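Local coordinates for DNA-3-methyladenine glycosidase (Bacillus halodurans, PDB 2H56), which is a largely helical member of the HhH-GPD superfamily of base excision DNA repair proteins, at residues Leu55-Val60 with Ala71-Val76; Ala97-Gly102 with Arg106-Ile111; Cys115-Ser120 with Leu140-Gly145; Met155-Gly160 with Tyr208-Ala213. All coordinates share one frame; numbering follows the deposited sequence.

Overall arrangement
Interactions 1, 2 and 3 form a connected group on one half of the molecule, and interaction 4 reaches from it toward helix 202-219, near the middle of the chain. Interactions 1 and 2, with centres about 9 Å apart, are joined by two probable hydrogen bonds: K107 NZ to V60 O and R75 NE to A101 O, both 2.9 Å. Interactions 2 and 3 share helix 105-119, and a salt bridge of 3.0 Å from K144 NZ to E109 OE2 ties them. Interaction 3 includes the hairpin entry of the helix-hairpin-helix formed by 133-141 and 148-157, and interaction 4 the far end of its second helix; their centres are about 24 Å apart, yet L140 packs on M155.

Interaction 1: residues Leu55-Val60 with Ala71-Val76; sequences LVSSIV and AIYGRV
V60 and Y73 mark the closest backbone approach of two helical segments, their CA atoms 6.8 Å apart, with axes 10.3 Å apart at nearest and running in broadly opposed directions at 138°. The wide spacing is bridged by side chains, and Y73 does most of the reaching. Its CG stands anti to the backbone N (chi1 -172°), which carries the ring outward to the facing helix, where CE1 comes within 4.0 Å of S57 CB. The ring meets its neighbours in two ways: S57 OG lies over one face, while V60 CG2 lies at the edge, near the ring plane. A small serine suits this place because the aromatic ring can come right up to its helix. The other valine branch, CG1, packs on the roots of the facing side chains, 4.0 Å from I72 CG2 and 4.3 Å from Y73 CB. Branched V60 thus serves two neighbours at once, and it meets I72 at a slant. Tyrosine suits its place because the far end of its ring is polar: OH is hydrogen-bonded to Q53 NE2 and weakly to E77 OE2. S57 OG has a weak bond of its own to E61 OE2. Helices 51-61 and 66-80 are joined by a short connection, so the contact closes a helical hairpin. L84 from a loop covers V56 and Y73, while I59, on another side of helix 51-61, packs against K107, Y110, I111 and V114 of helix 105-119.

Interaction 2: residues Ala97-Gly102 with Arg106-Ile111; sequences ALRQAG and RKIEYI
L98 and I108 meet inside a pair of consecutive helices, 95-100 and 105-119, joined by a short turn. The isoleucine gives the largest share of the buried surface. Its CG1 lies anti to the carbonyl carbon (chi1 -70°), and the chain ends in CD1, 3.8 Å from L98 CB; farther back, I108 CG1 is 4.1 Å from L98 CD1. The same CD1 also lies against the aliphatic part of R99, whose chain passes across the isoleucine at roughly a right angle and bends at chi3, its CD 4.1 Å from I108 CD1. Arginine fits such a border position because its methylenes can cover a hydrophobic neighbour while the charged end stays at the surface. Helix 95-100 ends in a Schellman motif: G102 takes a positive phi of 104°, and its N bonds back to R99 O at 2.9 Å. Glycine suits the spot, since a side chain at these backbone angles would press on the carbonyl O of A101. Beyond the two segments, L98 also packs on V76 of helix 66-80, and V103 in the turn touches I108. At the start of the second helix, S104 OG accepts a hydrogen bond from K107 N.

Interaction 3: residues Cys115-Ser120 with Leu140-Gly145; sequences CEHVES and LTAIKG
The carbonyl O of E116, next in sequence to the H117 that meets I143, is approached twice by S120: the backbone N binds it at 3.0 Å, and OG makes a weak, less certain bond of the same length. S120 OG is also hydrogen-bonded to R122 N, so a serine, with a hydroxyl close to the backbone, suits this place near the end of helix 105-119. From the same turn H117 sends its imidazole toward the other segment. I143 covers one face of the ring in a CH-pi contact, CG1 standing 3.8 Å from the centroid and 14° off the normal, almost over the middle. The two side chains run alongside each other head to tail, and with CG1 anti to the carbonyl carbon (chi1 -58°) the isoleucine lays a methylene on the flat ring. A142 adds its CB at 3.9 Å from H117 CE1, approaching obliquely; its small methyl lets the loop come close. H113 meets the H117 ring edge-to-face, while its ND1 is hydrogen-bonded to K144 N. H113 thus links H117 to the loop. G145 adopts a positive phi of 88°, where any side chain would crowd the carbonyl O of K144. The run from L140 through G145, leaving helix 133-141 for a glycine-containing turn ahead of helix 148-157, is the entry to the hairpin of the helix-hairpin-helix motif that gives the superfamily half its name.

Interaction 4: residues Met155-Gly160 with Tyr208-Ala213; sequences MMFSLG and YLWKAA
The C-terminal end of helix 148-157, the second helix of the helix-hairpin-helix, meets helix 202-219 here through F157, M156 and W210. All three side chains are large, which lets them bridge helices whose nearest CA atoms in this contact, of M156 and W210, are 13.1 Å apart. F157 and W210 reach across from their own helices, F157 CZ lying 3.7 Å from W210 CZ3 and F157 CE2 3.8 Å from W210 CH2. The ring planes are inclined at 42°, an oblique aromatic pair. M156, modelled as selenomethionine, makes a Met-aromatic contact at the rim of the indole. Its chain is extended beyond CG (chi2 178°), which brings SE to 3.9 Å from W210 CH2 and 5.0 Å from the centroid of the six-membered ring, 80° off the normal. The other end of the indole is polar: W210 NE1 is hydrogen-bonded to D169 OD2. D169 is probably the aspartate that, with a glycine/proline-rich loop, gives the superfamily the letters GPD. L172 of helix 170-180 also packs on W210. F157 rests besides on L45 and P46 of strand 43-46, and V164 in a loop covers M156.

Interaction 1: residues Leu55-Val60 with Ala71-Val76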
loop_
_atom_site.group_PDB
_atom_site.type_symbol
_atom_site.label_atom_id
_atom_site.label_comp_id
_atom_site.label_asym_id
_atom_site.label_seq_id
_atom_site.Cartn_x
_atom_site.Cartn_y
_atom_site.Cartn_z
ATOM N N LEU A 55 1.177 2.243 -10.865
ATOM C CA LEU A 55 0.060 1.338 -11.135
ATOM C C LEU A 55 0.536 0.175 -12.009
ATOM O O LEU A 55 0.188 -0.982 -11.778
ATOM C CB LEU A 55 -1.097 2.071 -11.810
ATOM C CG LEU A 55 -2.101 2.763 -10.902
ATOM C CD1 LEU A 55 -3.099 3.591 -11.701
ATOM C CD2 LEU A 55 -2.812 1.679 -10.090
ATOM N N VAL A 56 1.345 0.485 -13.015
ATOM C CA VAL A 56 1.825 -0.535 -13.912
ATOM C C VAL A 56 2.701 -1.529 -13.147
ATOM O O VAL A 56 2.496 -2.729 -13.219
ATOM C CB VAL A 56 2.589 0.089 -15.083
ATOM C CG1 VAL A 56 3.198 -0.996 -15.938
ATOM C CG2 VAL A 56 1.648 0.978 -15.881
ATOM N N SER A 57 3.668 -1.013 -12.408
ATOM C CA SER A 57 4.465 -1.816 -11.509
ATOM C C SER A 57 3.606 -2.632 -10.525
ATOM O O SER A 57 3.895 -3.784 -10.268
ATOM C CB SER A 57 5.405 -0.914 -10.719
ATOM O OG SER A 57 6.423 -1.689 -10.096
ATOM N N SER A 58 2.548 -2.053 -9.979
ATOM C CA SER A 58 1.680 -2.808 -9.092
ATOM C C SER A 58 1.025 -3.973 -9.802
ATOM O O SER A 58 0.910 -5.059 -9.223
ATOM C CB SER A 58 0.601 -1.915 -8.489
ATOM O OG SER A 58 1.201 -0.863 -7.736
ATOM N N ILE A 59 0.588 -3.766 -11.038
ATOM C CA ILE A 59 0.025 -4.882 -11.828
ATOM C C ILE A 59 1.091 -5.959 -12.118
ATOM O O ILE A 59 0.816 -7.142 -11.973
ATOM C CB ILE A 59 -0.635 -4.355 -13.113
ATOM C CG1 ILE A 59 -1.940 -3.624 -12.742
ATOM C CG2 ILE A 59 -0.897 -5.462 -14.097
ATOM C CD1 ILE A 59 -2.195 -2.445 -13.596
ATOM N N VAL A 60 2.322 -5.554 -12.444
ATOM C CA VAL A 60 3.359 -6.519 -12.758
ATOM C C VAL A 60 3.690 -7.390 -11.571
ATOM O O VAL A 60 3.982 -8.567 -11.727
ATOM C CB VAL A 60 4.601 -5.856 -13.346
ATOM C CG1 VAL A 60 5.772 -6.863 -13.474
ATOM C CG2 VAL A 60 4.248 -5.303 -14.707
ATOM N N ALA A 71 12.528 -8.818 -12.474
ATOM C CA ALA A 71 13.026 -9.288 -13.772
ATOM C C ALA A 71 12.102 -8.860 -14.927
ATOM O O ALA A 71 12.566 -8.346 -15.941
ATOM C CB ALA A 71 13.175 -10.813 -13.752
ATOM N N ILE A 72 10.795 -9.064 -14.759
ATOM C CA ILE A 72 9.844 -8.805 -15.835
ATOM C C ILE A 72 9.739 -7.322 -16.083
ATOM O O ILE A 72 9.765 -6.858 -17.207
ATOM C CB ILE A 72 8.471 -9.326 -15.505
ATOM C CG1 ILE A 72 8.506 -10.852 -15.432
ATOM C CG2 ILE A 72 7.464 -8.823 -16.531
ATOM C CD1 ILE A 72 7.241 -11.447 -14.862
ATOM N N TYR A 73 9.645 -6.568 -15.011
ATOM C CA TYR A 73 9.553 -5.125 -15.138
ATOM C C TYR A 73 10.824 -4.542 -15.766
ATOM O O TYR A 73 10.760 -3.631 -16.575
ATOM C CB TYR A 73 9.289 -4.490 -13.784
ATOM C CG TYR A 73 8.996 -3.024 -13.905
ATOM C CD1 TYR A 73 7.698 -2.569 -14.087
ATOM C CD2 TYR A 73 10.021 -2.099 -13.867
ATOM C CE1 TYR A 73 7.438 -1.243 -14.205
ATOM C CE2 TYR A 73 9.768 -0.777 -13.990
ATOM C CZ TYR A 73 8.484 -0.349 -14.162
ATOM O OH TYR A 73 8.256 0.974 -14.314
ATOM N N GLY A 74 11.980 -5.078 -15.408
ATOM C CA GLY A 74 13.228 -4.633 -16.031
ATOM C C GLY A 74 13.165 -4.734 -17.537
ATOM O O GLY A 74 13.649 -3.860 -18.248
ATOM N N ARG A 75 12.540 -5.801 -18.025
ATOM C CA ARG A 75 12.451 -6.018 -19.446
ATOM C C ARG A 75 11.404 -5.116 -20.091
ATOM O O ARG A 75 11.572 -4.733 -21.237
ATOM C CB ARG A 75 12.180 -7.485 -19.749
ATOM C CG ARG A 75 13.381 -8.384 -19.514
ATOM C CD ARG A 75 13.112 -9.752 -20.047
ATOM N NE ARG A 75 12.081 -10.501 -19.310
ATOM C CZ ARG A 75 12.321 -11.195 -18.197
ATOM N NH1 ARG A 75 13.536 -11.200 -17.657
ATOM N NH2 ARG A 75 11.351 -11.875 -17.605
ATOM N N VAL A 76 10.345 -4.752 -19.372
ATOM C CA VAL A 76 9.391 -3.796 -19.911
ATOM C C VAL A 76 10.090 -2.450 -20.094
ATOM O O VAL A 76 9.943 -1.786 -21.151
ATOM C CB VAL A 76 8.129 -3.621 -19.045
ATOM C CG1 VAL A 76 7.199 -2.693 -19.729
ATOM C CG2 VAL A 76 7.423 -4.961 -18.779
#

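Interaction 2: residues Ala97-Gly102 with Arg106-Ile111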
loop_
_atom_site.group_PDB
_atom_site.type_symbol
_atom_site.label_atom_id
_atom_site.label_comp_id
_atom_site.label_asym_id
_atom_site.label_seq_id
_atom_site.Cartn_x
_atom_site.Cartn_y
_atom_site.Cartn_z
ATOM N N ALA A 97 5.051 -8.443 -27.770
ATOM C CA ALA A 97 6.351 -8.057 -27.214
ATOM C C ALA A 97 6.313 -8.198 -25.703
ATOM O O ALA A 97 7.205 -8.824 -25.111
ATOM C CB ALA A 97 6.718 -6.646 -27.610
ATOM N N LEU A 98 5.276 -7.617 -25.090
ATOM C CA LEU A 98 5.056 -7.692 -23.641
ATOM C C LEU A 98 4.956 -9.122 -23.144
ATOM O O LEU A 98 5.490 -9.453 -22.070
ATOM C CB LEU A 98 3.778 -6.951 -23.265
ATOM C CG LEU A 98 3.862 -5.418 -23.235
ATOM C CD1 LEU A 98 2.493 -4.811 -22.995
ATOM C CD2 LEU A 98 4.884 -4.963 -22.176
ATOM N N ARG A 99 4.283 -9.980 -23.913
ATOM C CA ARG A 99 4.231 -11.390 -23.561
ATOM C C ARG A 99 5.563 -12.091 -23.639
ATOM O O ARG A 99 5.877 -12.905 -22.780
ATOM C CB ARG A 99 3.170 -12.124 -24.394
ATOM C CG ARG A 99 1.794 -11.810 -23.816
ATOM C CD ARG A 99 0.696 -12.784 -24.160
ATOM N NE ARG A 99 1.000 -14.160 -23.797
ATOM C CZ ARG A 99 0.227 -15.174 -24.161
ATOM N NH1 ARG A 99 -0.900 -14.951 -24.822
ATOM N NH2 ARG A 99 0.561 -16.408 -23.858
ATOM N N GLN A 100 6.361 -11.775 -24.645
ATOM C CA GLN A 100 7.694 -12.324 -24.714
ATOM C C GLN A 100 8.545 -11.872 -23.551
ATOM O O GLN A 100 9.473 -12.560 -23.158
ATOM C CB GLN A 100 8.365 -11.911 -26.006
ATOM C CG GLN A 100 7.896 -12.742 -27.148
ATOM C CD GLN A 100 8.726 -12.551 -28.395
ATOM O OE1 GLN A 100 9.809 -11.924 -28.375
ATOM N NE2 GLN A 100 8.217 -13.090 -29.506
ATOM N N ALA A 101 8.253 -10.697 -23.027
ATOM C CA ALA A 101 8.961 -10.197 -21.857
ATOM C C ALA A 101 8.522 -10.921 -20.577
ATOM O O ALA A 101 9.153 -10.768 -19.544
ATOM C CB ALA A 101 8.750 -8.666 -21.713
ATOM N N GLY A 102 7.430 -11.683 -20.631
ATOM C CA GLY A 102 6.955 -12.408 -19.465
ATOM C C GLY A 102 5.751 -11.805 -18.784
ATOM O O GLY A 102 5.338 -12.285 -17.731
ATOM N N ARG A 106 -3.431 -11.658 -18.859
ATOM C CA ARG A 106 -4.304 -10.880 -18.007
ATOM C C ARG A 106 -3.651 -9.553 -17.581
ATOM O O ARG A 106 -4.279 -8.485 -17.612
ATOM C CB ARG A 106 -4.751 -11.691 -16.783
ATOM C CG ARG A 106 -5.942 -12.644 -17.057
ATOM C CD ARG A 106 -7.032 -12.423 -16.015
ATOM N NE ARG A 106 -8.002 -13.504 -16.002
ATOM C CZ ARG A 106 -7.786 -14.718 -15.498
ATOM N NH1 ARG A 106 -6.612 -15.032 -14.946
ATOM N NH2 ARG A 106 -8.755 -15.633 -15.556
ATOM N N LYS A 107 -2.396 -9.605 -17.174
ATOM C CA LYS A 107 -1.745 -8.376 -16.753
ATOM C C LYS A 107 -1.670 -7.344 -17.904
ATOM O O LYS A 107 -1.775 -6.146 -17.693
ATOM C CB LYS A 107 -0.373 -8.666 -16.177
ATOM C CG LYS A 107 -0.405 -9.369 -14.822
ATOM C CD LYS A 107 1.008 -9.819 -14.406
ATOM C CE LYS A 107 1.073 -10.273 -12.954
ATOM N NZ LYS A 107 2.423 -10.797 -12.625
ATOM N N ILE A 108 -1.542 -7.814 -19.134
ATOM C CA ILE A 108 -1.548 -6.908 -20.274
ATOM C C ILE A 108 -2.875 -6.188 -20.415
ATOM O O ILE A 108 -2.881 -4.983 -20.638
ATOM C CB ILE A 108 -1.185 -7.622 -21.567
ATOM C CG1 ILE A 108 0.312 -7.988 -21.515
ATOM C CG2 ILE A 108 -1.506 -6.712 -22.748
ATOM C CD1 ILE A 108 0.712 -9.052 -22.478
ATOM N N GLU A 109 -3.987 -6.907 -20.258
ATOM C CA GLU A 109 -5.289 -6.277 -20.272
ATOM C C GLU A 109 -5.390 -5.214 -19.148
ATOM O O GLU A 109 -5.881 -4.099 -19.379
ATOM C CB GLU A 109 -6.389 -7.326 -20.152
ATOM C CG GLU A 109 -7.835 -6.745 -20.023
ATOM C CD GLU A 109 -8.988 -7.814 -19.982
ATOM O OE1 GLU A 109 -8.697 -9.041 -20.012
ATOM O OE2 GLU A 109 -10.185 -7.406 -19.926
ATOM N N TYR A 110 -4.910 -5.525 -17.945
ATOM C CA TYR A 110 -4.988 -4.547 -16.879
ATOM C C TYR A 110 -4.160 -3.306 -17.193
ATOM O O TYR A 110 -4.609 -2.193 -16.988
ATOM C CB TYR A 110 -4.540 -5.122 -15.529
ATOM C CG TYR A 110 -5.207 -6.416 -15.115
ATOM C CD1 TYR A 110 -6.503 -6.743 -15.532
ATOM C CD2 TYR A 110 -4.526 -7.321 -14.290
ATOM C CE1 TYR A 110 -7.101 -7.940 -15.134
ATOM C CE2 TYR A 110 -5.118 -8.523 -13.886
ATOM C CZ TYR A 110 -6.388 -8.829 -14.314
ATOM O OH TYR A 110 -6.920 -10.022 -13.910
ATOM N N ILE A 111 -2.951 -3.497 -17.684
ATOM C CA ILE A 111 -2.076 -2.370 -18.011
ATOM C C ILE A 111 -2.710 -1.481 -19.102
ATOM O O ILE A 111 -2.762 -0.243 -18.990
ATOM C CB ILE A 111 -0.665 -2.863 -18.455
ATOM C CG1 ILE A 111 0.073 -3.426 -17.230
ATOM C CG2 ILE A 111 0.160 -1.718 -19.106
ATOM C CD1 ILE A 111 1.145 -4.468 -17.536
#

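Interaction 3: residues Cys115-Ser120 with Leu140-Gly145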
loop_
_atom_site.group_PDB
_atom_site.type_symbol
_atom_site.label_atom_id
_atom_site.label_comp_id
_atom_site.label_asym_id
_atom_site.label_seq_id
_atom_site.Cartn_x
_atom_site.Cartn_y
_atom_site.Cartn_z
ATOM N N CYS A 115 -3.817 2.501 -18.965
ATOM C CA CYS A 115 -3.514 3.493 -19.989
ATOM C C CYS A 115 -4.721 4.205 -20.474
ATOM O O CYS A 115 -4.735 5.415 -20.515
ATOM C CB CYS A 115 -2.876 2.837 -21.179
ATOM S SG CYS A 115 -1.230 2.254 -20.792
ATOM N N GLU A 116 -5.728 3.438 -20.858
ATOM C CA GLU A 116 -6.997 3.995 -21.297
ATOM C C GLU A 116 -7.525 5.015 -20.274
ATOM O O GLU A 116 -7.924 6.120 -20.644
ATOM C CB GLU A 116 -8.018 2.867 -21.554
ATOM C CG GLU A 116 -9.423 3.337 -21.981
ATOM C CD GLU A 116 -10.500 2.220 -21.968
ATOM O OE1 GLU A 116 -10.242 1.102 -22.476
ATOM O OE2 GLU A 116 -11.616 2.489 -21.453
ATOM N N HIS A 117 -7.515 4.647 -18.999
ATOM C CA HIS A 117 -8.079 5.501 -17.976
ATOM C C HIS A 117 -7.234 6.769 -17.717
ATOM O O HIS A 117 -7.780 7.816 -17.408
ATOM C CB HIS A 117 -8.232 4.728 -16.656
ATOM C CG HIS A 117 -9.518 3.982 -16.511
ATOM N ND1 HIS A 117 -10.429 4.274 -15.527
ATOM C CD2 HIS A 117 -10.021 2.921 -17.184
ATOM C CE1 HIS A 117 -11.444 3.431 -15.607
ATOM N NE2 HIS A 117 -11.222 2.602 -16.608
ATOM N N VAL A 118 -5.910 6.663 -17.798
ATOM C CA VAL A 118 -5.065 7.840 -17.635
ATOM C C VAL A 118 -5.230 8.790 -18.839
ATOM O O VAL A 118 -5.410 9.991 -18.654
ATOM C CB VAL A 118 -3.554 7.467 -17.368
ATOM C CG1 VAL A 118 -2.644 8.721 -17.409
ATOM C CG2 VAL A 118 -3.419 6.745 -16.036
ATOM N N GLU A 119 -5.202 8.268 -20.053
ATOM C CA GLU A 119 -5.221 9.130 -21.243
ATOM C C GLU A 119 -6.576 9.701 -21.650
ATOM O O GLU A 119 -6.628 10.657 -22.394
ATOM C CB GLU A 119 -4.633 8.378 -22.429
ATOM C CG GLU A 119 -3.127 8.157 -22.338
ATOM C CD GLU A 119 -2.585 7.499 -23.585
ATOM O OE1 GLU A 119 -2.999 6.347 -23.844
ATOM O OE2 GLU A 119 -1.767 8.128 -24.308
ATOM N N SER A 120 -7.657 9.087 -21.194
ATOM C CA SER A 120 -9.010 9.552 -21.406
ATOM C C SER A 120 -9.340 10.621 -20.360
ATOM O O SER A 120 -10.351 11.339 -20.455
ATOM C CB SER A 120 -9.965 8.385 -21.176
ATOM O OG SER A 120 -10.015 8.065 -19.772
ATOM N N LEU A 140 -9.944 4.389 -8.818
ATOM C CA LEU A 140 -8.956 3.335 -9.042
ATOM C C LEU A 140 -9.539 1.901 -9.314
ATOM O O LEU A 140 -9.037 1.178 -10.185
ATOM C CB LEU A 140 -8.001 3.280 -7.851
ATOM C CG LEU A 140 -7.085 4.488 -7.597
ATOM C CD1 LEU A 140 -6.367 4.374 -6.206
ATOM C CD2 LEU A 140 -6.073 4.631 -8.715
ATOM N N THR A 141 -10.559 1.468 -8.574
ATOM C CA THR A 141 -11.053 0.085 -8.698
ATOM C C THR A 141 -11.906 -0.153 -9.947
ATOM O O THR A 141 -12.104 -1.307 -10.385
ATOM C CB THR A 141 -11.819 -0.343 -7.461
ATOM O OG1 THR A 141 -12.782 0.659 -7.140
ATOM C CG2 THR A 141 -10.875 -0.514 -6.278
ATOM N N ALA A 142 -12.375 0.947 -10.535
ATOM C CA ALA A 142 -12.929 0.970 -11.909
ATOM C C ALA A 142 -12.008 0.331 -12.966
ATOM O O ALA A 142 -12.495 -0.113 -14.009
ATOM C CB ALA A 142 -13.266 2.425 -12.334
ATOM N N ILE A 143 -10.698 0.302 -12.702
ATOM C CA ILE A 143 -9.744 -0.287 -13.608
ATOM C C ILE A 143 -9.691 -1.793 -13.382
ATOM O O ILE A 143 -9.510 -2.241 -12.258
ATOM C CB ILE A 143 -8.349 0.312 -13.396
ATOM C CG1 ILE A 143 -8.376 1.828 -13.588
ATOM C CG2 ILE A 143 -7.303 -0.309 -14.349
ATOM C CD1 ILE A 143 -7.269 2.505 -12.811
ATOM N N LYS A 144 -9.890 -2.572 -14.444
ATOM C CA LYS A 144 -9.705 -4.020 -14.395
ATOM C C LYS A 144 -8.360 -4.349 -13.793
ATOM O O LYS A 144 -7.367 -3.683 -14.073
ATOM C CB LYS A 144 -9.753 -4.627 -15.790
ATOM C CG LYS A 144 -11.164 -4.960 -16.357
ATOM C CD LYS A 144 -11.056 -5.410 -17.845
ATOM C CE LYS A 144 -10.922 -4.199 -18.794
ATOM N NZ LYS A 144 -10.016 -4.376 -19.989
ATOM N N GLY A 145 -8.327 -5.374 -12.954
ATOM C CA GLY A 145 -7.116 -5.780 -12.275
ATOM C C GLY A 145 -6.877 -5.086 -10.958
ATOM O O GLY A 145 -6.198 -5.651 -10.113
#

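Interaction 4: residues Met155-Gly160 with Tyr208-Ala213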
loop_
_atom_site.group_PDB
_atom_site.type_symbol
_atom_site.label_atom_id
_atom_site.label_comp_id
_atom_site.label_asym_id
_atom_site.label_seq_id
_atom_site.Cartn_x
_atom_site.Cartn_y
_atom_site.Cartn_z
HETATM N N MSE A 155 -2.828 3.978 -2.664
HETATM C CA MSE A 155 -3.062 5.275 -2.081
HETATM C C MSE A 155 -1.979 5.552 -1.036
HETATM O O MSE A 155 -1.679 6.722 -0.709
HETATM C CB MSE A 155 -4.427 5.350 -1.383
HETATM C CG MSE A 155 -5.642 5.249 -2.261
HETATM SE SE MSE A 155 -7.298 5.713 -1.330
HETATM C CE MSE A 155 -6.789 7.509 -0.666
HETATM N N MSE A 156 -1.434 4.497 -0.437
HETATM C CA MSE A 156 -0.565 4.746 0.700
HETATM C C MSE A 156 0.833 4.967 0.158
HETATM O O MSE A 156 1.407 6.023 0.330
HETATM C CB MSE A 156 -0.570 3.594 1.706
HETATM C CG MSE A 156 -1.850 3.438 2.554
HETATM SE SE MSE A 156 -1.582 1.865 3.660
HETATM C CE MSE A 156 -3.240 1.564 4.787
ATOM N N PHE A 157 1.320 3.955 -0.539
ATOM C CA PHE A 157 2.709 3.811 -0.900
ATOM C C PHE A 157 3.042 4.493 -2.213
ATOM O O PHE A 157 4.179 4.431 -2.676
ATOM C CB PHE A 157 3.033 2.319 -1.012
ATOM C CG PHE A 157 3.048 1.639 0.289
ATOM C CD1 PHE A 157 4.025 1.941 1.212
ATOM C CD2 PHE A 157 2.074 0.728 0.623
ATOM C CE1 PHE A 157 4.057 1.320 2.461
ATOM C CE2 PHE A 157 2.081 0.107 1.863
ATOM C CZ PHE A 157 3.083 0.405 2.789
ATOM N N SER A 158 2.070 5.151 -2.822
ATOM C CA SER A 158 2.339 5.819 -4.067
ATOM C C SER A 158 1.771 7.214 -4.111
ATOM O O SER A 158 2.473 8.087 -4.538
ATOM C CB SER A 158 1.880 4.960 -5.234
ATOM O OG SER A 158 1.283 5.768 -6.208
ATOM N N LEU A 159 0.530 7.439 -3.689
ATOM C CA LEU A 159 0.026 8.812 -3.451
ATOM C C LEU A 159 0.336 9.400 -2.057
ATOM O O LEU A 159 -0.078 10.529 -1.763
ATOM C CB LEU A 159 -1.486 8.887 -3.585
ATOM C CG LEU A 159 -2.114 8.642 -4.938
ATOM C CD1 LEU A 159 -2.008 7.179 -5.254
ATOM C CD2 LEU A 159 -3.577 9.094 -4.868
ATOM N N GLY A 160 1.011 8.643 -1.187
ATOM C CA GLY A 160 1.376 9.128 0.159
ATOM C C GLY A 160 0.231 9.657 1.025
ATOM O O GLY A 160 0.434 10.565 1.863
ATOM N N TYR A 208 2.709 0.880 11.754
ATOM C CA TYR A 208 3.085 0.237 13.021
ATOM C C TYR A 208 2.492 -1.152 13.140
ATOM O O TYR A 208 3.116 -2.068 13.684
ATOM C CB TYR A 208 2.684 1.099 14.212
ATOM C CG TYR A 208 3.619 2.270 14.400
ATOM C CD1 TYR A 208 4.891 2.075 14.932
ATOM C CD2 TYR A 208 3.249 3.558 14.030
ATOM C CE1 TYR A 208 5.760 3.102 15.103
ATOM C CE2 TYR A 208 4.135 4.626 14.201
ATOM C CZ TYR A 208 5.387 4.380 14.737
ATOM O OH TYR A 208 6.273 5.397 14.900
ATOM N N LEU A 209 1.290 -1.327 12.613
ATOM C CA LEU A 209 0.692 -2.644 12.628
ATOM C C LEU A 209 1.584 -3.596 11.850
ATOM O O LEU A 209 1.882 -4.717 12.317
ATOM C CB LEU A 209 -0.748 -2.610 12.089
ATOM C CG LEU A 209 -1.804 -1.976 13.028
ATOM C CD1 LEU A 209 -3.221 -2.298 12.593
ATOM C CD2 LEU A 209 -1.631 -2.474 14.435
ATOM N N TRP A 210 2.043 -3.144 10.679
ATOM C CA TRP A 210 2.925 -3.970 9.856
ATOM C C TRP A 210 4.202 -4.318 10.591
ATOM O O TRP A 210 4.698 -5.442 10.487
ATOM C CB TRP A 210 3.256 -3.298 8.531
ATOM C CG TRP A 210 2.281 -3.606 7.498
ATOM C CD1 TRP A 210 1.808 -4.827 7.187
ATOM C CD2 TRP A 210 1.624 -2.689 6.630
ATOM N NE1 TRP A 210 0.886 -4.741 6.189
ATOM C CE2 TRP A 210 0.754 -3.435 5.823
ATOM C CE3 TRP A 210 1.676 -1.305 6.463
ATOM C CZ2 TRP A 210 -0.047 -2.850 4.840
ATOM C CZ3 TRP A 210 0.871 -0.715 5.506
ATOM C CH2 TRP A 210 0.028 -1.490 4.694
ATOM N N LYS A 211 4.723 -3.344 11.333
ATOM C CA LYS A 211 5.932 -3.529 12.118
ATOM C C LYS A 211 5.666 -4.597 13.194
ATOM O O LYS A 211 6.454 -5.548 13.366
ATOM C CB LYS A 211 6.361 -2.202 12.720
ATOM C CG LYS A 211 7.846 -1.962 12.670
ATOM C CD LYS A 211 8.173 -0.484 12.842
ATOM C CE LYS A 211 9.668 -0.259 13.020
ATOM N NZ LYS A 211 10.421 -0.393 11.740
ATOM N N ALA A 212 4.517 -4.487 13.856
ATOM C CA ALA A 212 4.091 -5.495 14.838
ATOM C C ALA A 212 3.951 -6.884 14.218
ATOM O O ALA A 212 4.353 -7.870 14.833
ATOM C CB ALA A 212 2.789 -5.074 15.488
ATOM N N ALA A 213 3.385 -6.961 13.014
ATOM C CA ALA A 213 3.210 -8.255 12.334
ATOM C C ALA A 213 4.525 -8.958 11.981
ATOM O O ALA A 213 4.585 -10.186 12.028
ATOM C CB ALA A 213 2.351 -8.099 11.082
#